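Local coordinates for particle-associated glycoside hydrolase (Acinetobacter phage Fri1, PDB 6C72), which probably degrades the capsular polysaccharide of Acinetobacter baumannii as a phage tailspike depolymerase, clearing the way for virus entry, at residues V548-W560 with L567-V579. Residues are numbered along the deposited sequence; the frame is centred on the assembly and turned at random.
With ZN (zinc ion), chain L.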
# COMPACT_ATOMS: atom_id res chain seq x y z
N VAL A 548 44.40 -31.68 34.33
CA VAL A 548 43.39 -32.07 35.31
C VAL A 548 43.05 -33.54 35.16
O VAL A 548 42.96 -34.28 36.14
CB VAL A 548 42.15 -31.18 35.15
CG1 VAL A 548 41.09 -31.57 36.15
CG2 VAL A 548 42.53 -29.72 35.31
N ILE A 549 42.82 -33.97 33.91
CA ILE A 549 42.61 -35.35 33.52
C ILE A 549 43.50 -35.61 32.31
O ILE A 549 43.51 -34.82 31.36
CB ILE A 549 41.13 -35.62 33.17
CG1 ILE A 549 40.25 -35.58 34.42
CG2 ILE A 549 40.96 -36.92 32.37
CD1 ILE A 549 38.79 -35.64 34.09
N ASN A 550 44.26 -36.70 32.34
CA ASN A 550 45.04 -37.06 31.16
C ASN A 550 45.35 -38.55 31.27
O ASN A 550 46.35 -38.94 31.88
CB ASN A 550 46.30 -36.24 31.02
CG ASN A 550 46.71 -36.05 29.57
OD1 ASN A 550 45.96 -36.40 28.65
ND2 ASN A 550 47.89 -35.51 29.35
N ASP A 551 44.49 -39.36 30.70
CA ASP A 551 44.66 -40.80 30.80
C ASP A 551 45.99 -41.21 30.17
O ASP A 551 46.30 -40.78 29.05
CB ASP A 551 43.47 -41.48 30.13
CG ASP A 551 43.39 -42.94 30.43
OD1 ASP A 551 44.17 -43.72 29.84
OD2 ASP A 551 42.58 -43.32 31.30
N PRO A 552 46.82 -41.99 30.86
CA PRO A 552 48.13 -42.35 30.29
C PRO A 552 48.04 -43.18 29.02
O PRO A 552 49.00 -43.19 28.23
CB PRO A 552 48.81 -43.14 31.42
CG PRO A 552 47.67 -43.62 32.27
CD PRO A 552 46.62 -42.55 32.20
N LEU A 553 46.92 -43.85 28.78
CA LEU A 553 46.71 -44.62 27.56
C LEU A 553 45.81 -43.91 26.56
O LEU A 553 46.02 -44.04 25.35
CB LEU A 553 46.13 -45.99 27.91
CG LEU A 553 45.95 -47.03 26.80
CD1 LEU A 553 47.28 -47.46 26.21
CD2 LEU A 553 45.19 -48.25 27.31
N TYR A 554 44.83 -43.13 27.03
CA TYR A 554 43.84 -42.51 26.14
C TYR A 554 43.90 -40.98 26.14
O TYR A 554 42.99 -40.34 25.59
CB TYR A 554 42.43 -42.95 26.55
CG TYR A 554 42.24 -44.45 26.52
CD1 TYR A 554 42.66 -45.20 25.42
CD2 TYR A 554 41.67 -45.11 27.60
CE1 TYR A 554 42.49 -46.58 25.39
CE2 TYR A 554 41.50 -46.48 27.59
CZ TYR A 554 41.91 -47.21 26.48
OH TYR A 554 41.73 -48.58 26.47
N GLY A 555 44.95 -40.40 26.72
CA GLY A 555 45.07 -38.96 26.82
C GLY A 555 45.71 -38.31 25.61
O GLY A 555 45.73 -38.87 24.50
N VAL A 556 46.27 -37.13 25.83
CA VAL A 556 46.78 -36.27 24.77
C VAL A 556 48.20 -35.86 25.12
O VAL A 556 48.57 -35.77 26.29
CB VAL A 556 45.88 -35.02 24.57
CG1 VAL A 556 45.95 -34.10 25.77
CG2 VAL A 556 46.24 -34.27 23.29
N LYS A 557 49.00 -35.63 24.09
CA LYS A 557 50.36 -35.11 24.22
C LYS A 557 50.42 -33.75 23.55
O LYS A 557 49.76 -33.51 22.54
CB LYS A 557 51.38 -36.07 23.60
CG LYS A 557 51.50 -37.38 24.35
CD LYS A 557 51.82 -38.59 23.45
CE LYS A 557 53.24 -38.60 22.89
NZ LYS A 557 53.63 -39.98 22.37
N TYR A 558 51.17 -32.83 24.15
CA TYR A 558 51.26 -31.48 23.64
C TYR A 558 52.70 -31.02 23.66
O TYR A 558 53.50 -31.49 24.47
CB TYR A 558 50.38 -30.52 24.46
CG TYR A 558 50.59 -30.65 25.94
CD1 TYR A 558 51.57 -29.91 26.58
CD2 TYR A 558 49.82 -31.52 26.69
CE1 TYR A 558 51.77 -30.02 27.93
CE2 TYR A 558 50.01 -31.63 28.05
CZ TYR A 558 51.00 -30.89 28.65
OH TYR A 558 51.21 -31.00 29.99
N SER A 559 53.03 -30.11 22.75
CA SER A 559 54.39 -29.60 22.63
C SER A 559 54.33 -28.21 22.03
O SER A 559 53.58 -27.96 21.08
CB SER A 559 55.26 -30.51 21.76
OG SER A 559 56.48 -29.88 21.44
N TRP A 560 55.12 -27.31 22.60
CA TRP A 560 55.24 -25.93 22.14
C TRP A 560 56.56 -25.76 21.41
O TRP A 560 57.60 -26.26 21.86
CB TRP A 560 55.16 -24.94 23.31
CG TRP A 560 53.80 -24.78 23.90
CD1 TRP A 560 53.32 -25.37 25.04
CD2 TRP A 560 52.73 -23.98 23.39
NE1 TRP A 560 52.01 -24.99 25.26
CE2 TRP A 560 51.63 -24.14 24.26
CE3 TRP A 560 52.59 -23.14 22.27
CZ2 TRP A 560 50.41 -23.49 24.05
CZ3 TRP A 560 51.38 -22.50 22.07
CH2 TRP A 560 50.30 -22.68 22.94
N LEU A 567 49.93 -31.17 18.88
CA LEU A 567 49.23 -32.16 19.69
C LEU A 567 49.37 -33.52 19.05
O LEU A 567 49.62 -33.64 17.85
CB LEU A 567 47.74 -31.82 19.83
CG LEU A 567 47.40 -30.48 20.47
CD1 LEU A 567 45.87 -30.32 20.55
CD2 LEU A 567 48.04 -30.34 21.85
N ALA A 568 49.22 -34.56 19.87
CA ALA A 568 49.25 -35.93 19.36
C ALA A 568 48.44 -36.81 20.31
O ALA A 568 48.30 -36.50 21.49
CB ALA A 568 50.68 -36.46 19.23
N GLY A 569 47.89 -37.89 19.76
CA GLY A 569 47.23 -38.89 20.56
C GLY A 569 48.22 -39.90 21.09
O GLY A 569 49.40 -39.88 20.75
N ILE A 570 47.71 -40.81 21.92
CA ILE A 570 48.50 -41.88 22.50
C ILE A 570 48.07 -43.24 21.97
O ILE A 570 48.91 -44.10 21.71
CB ILE A 570 48.40 -41.84 24.04
CG1 ILE A 570 48.82 -40.47 24.57
CG2 ILE A 570 49.24 -42.94 24.66
CD1 ILE A 570 48.70 -40.34 26.09
N THR A 571 46.78 -43.44 21.79
CA THR A 571 46.26 -44.66 21.21
C THR A 571 45.26 -44.28 20.13
O THR A 571 44.44 -43.37 20.32
CB THR A 571 45.61 -45.54 22.28
OG1 THR A 571 46.55 -45.74 23.35
CG2 THR A 571 45.23 -46.89 21.71
N LEU A 572 45.34 -44.96 18.98
CA LEU A 572 44.59 -44.53 17.81
C LEU A 572 43.09 -44.51 18.09
O LEU A 572 42.38 -43.61 17.62
CB LEU A 572 44.92 -45.45 16.64
CG LEU A 572 46.33 -45.20 16.07
CD1 LEU A 572 46.73 -46.22 15.00
CD2 LEU A 572 46.44 -43.78 15.52
N SER A 573 42.59 -45.45 18.90
CA SER A 573 41.16 -45.45 19.21
C SER A 573 40.76 -44.21 19.99
O SER A 573 39.60 -43.80 19.94
CB SER A 573 40.80 -46.71 20.00
OG SER A 573 41.44 -46.71 21.27
N ALA A 574 41.69 -43.59 20.69
CA ALA A 574 41.41 -42.38 21.45
C ALA A 574 41.92 -41.19 20.65
O ALA A 574 43.02 -40.66 20.87
CB ALA A 574 42.03 -42.47 22.83
N ASN A 575 41.09 -40.74 19.70
CA ASN A 575 41.53 -39.79 18.69
C ASN A 575 40.74 -38.49 18.62
O ASN A 575 41.25 -37.53 18.03
CB ASN A 575 41.47 -40.44 17.30
CG ASN A 575 40.10 -40.96 16.98
OD1 ASN A 575 39.47 -41.59 17.82
ND2 ASN A 575 39.59 -40.62 15.80
N THR A 576 39.52 -38.43 19.14
CA THR A 576 38.69 -37.25 18.97
C THR A 576 38.84 -36.30 20.15
O THR A 576 38.44 -36.63 21.27
CB THR A 576 37.22 -37.63 18.78
OG1 THR A 576 37.10 -38.55 17.69
CG2 THR A 576 36.41 -36.39 18.49
N PHE A 577 39.36 -35.11 19.89
CA PHE A 577 39.57 -34.12 20.93
C PHE A 577 38.95 -32.79 20.52
O PHE A 577 38.93 -32.45 19.33
CB PHE A 577 41.07 -33.94 21.22
CG PHE A 577 41.71 -35.16 21.86
CD1 PHE A 577 42.16 -36.22 21.07
CD2 PHE A 577 41.86 -35.23 23.24
CE1 PHE A 577 42.74 -37.33 21.65
CE2 PHE A 577 42.44 -36.33 23.83
CZ PHE A 577 42.89 -37.39 23.04
N ILE A 578 38.40 -32.07 21.49
CA ILE A 578 37.91 -30.72 21.28
C ILE A 578 38.94 -29.75 21.85
O ILE A 578 39.44 -29.95 22.96
CB ILE A 578 36.54 -30.51 21.94
CG1 ILE A 578 35.51 -31.57 21.49
CG2 ILE A 578 36.07 -29.09 21.69
CD1 ILE A 578 35.12 -31.55 20.00
N VAL A 579 39.26 -28.70 21.10
CA VAL A 579 40.26 -27.72 21.51
C VAL A 579 39.60 -26.34 21.52
O VAL A 579 39.14 -25.85 20.48
CB VAL A 579 41.49 -27.75 20.59
CG1 VAL A 579 42.51 -26.72 21.02
CG2 VAL A 579 42.10 -29.15 20.58
ZN ZN L . 37.64 -42.53 18.35
O HOH W 1 45.08 -41.00 22.83
O HOH W 2 51.93 -40.61 20.12
O HOH W 3 36.28 -42.03 16.56
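An antiparallel beta hairpin, strands 556-561 and 564-569, is flanked by two loops, 551-555 before it and 570-575 after it, that pack together in the C-terminal beta domain, beside a zinc site. Lys557 and Ala568 form a hydrogen-bonded pair: Lys557 N meets Ala568 O at 2.8 Å, nearly straight at 167°, and the return bond from Ala568 N to Lys557 O is more bent, at 148°. On the face of Tyr558 and Leu567, Leu567 CD2 lies 3.5 Å from Tyr558 CB. Val556, with chi1 at 67°, swings CG2 away from its own N and over one face of the Phe577 ring, while its CB lies 3.8 Å from Phe577 CE2. On the sheet face of Lys557 and Ala568, the lysine chain bends at chi2 and chi3 and crosses Ile570 at about a right angle, Lys557 CD against Ile570 CG1 at 3.7 Å; Lys557 NZ donates to a water that in turn donates to Gly569 O. Farther along, the Ala574 methyl touches Tyr554 CB at 3.8 Å. The Thr571-Ala574 type I turn, closed by Ala574 N to Thr571 O (2.8 Å), leads to Asn575, whose OD1 binds zinc at 2.1 Å; Asp519 is another ligand. Leu553 O takes the Thr571 hydroxyl (OG1 at 2.7 Å), and one water accepts from Ile570 N and donates to Gly555 O and Ala574 O; these bonds probably help hold the turn leading to Asn575.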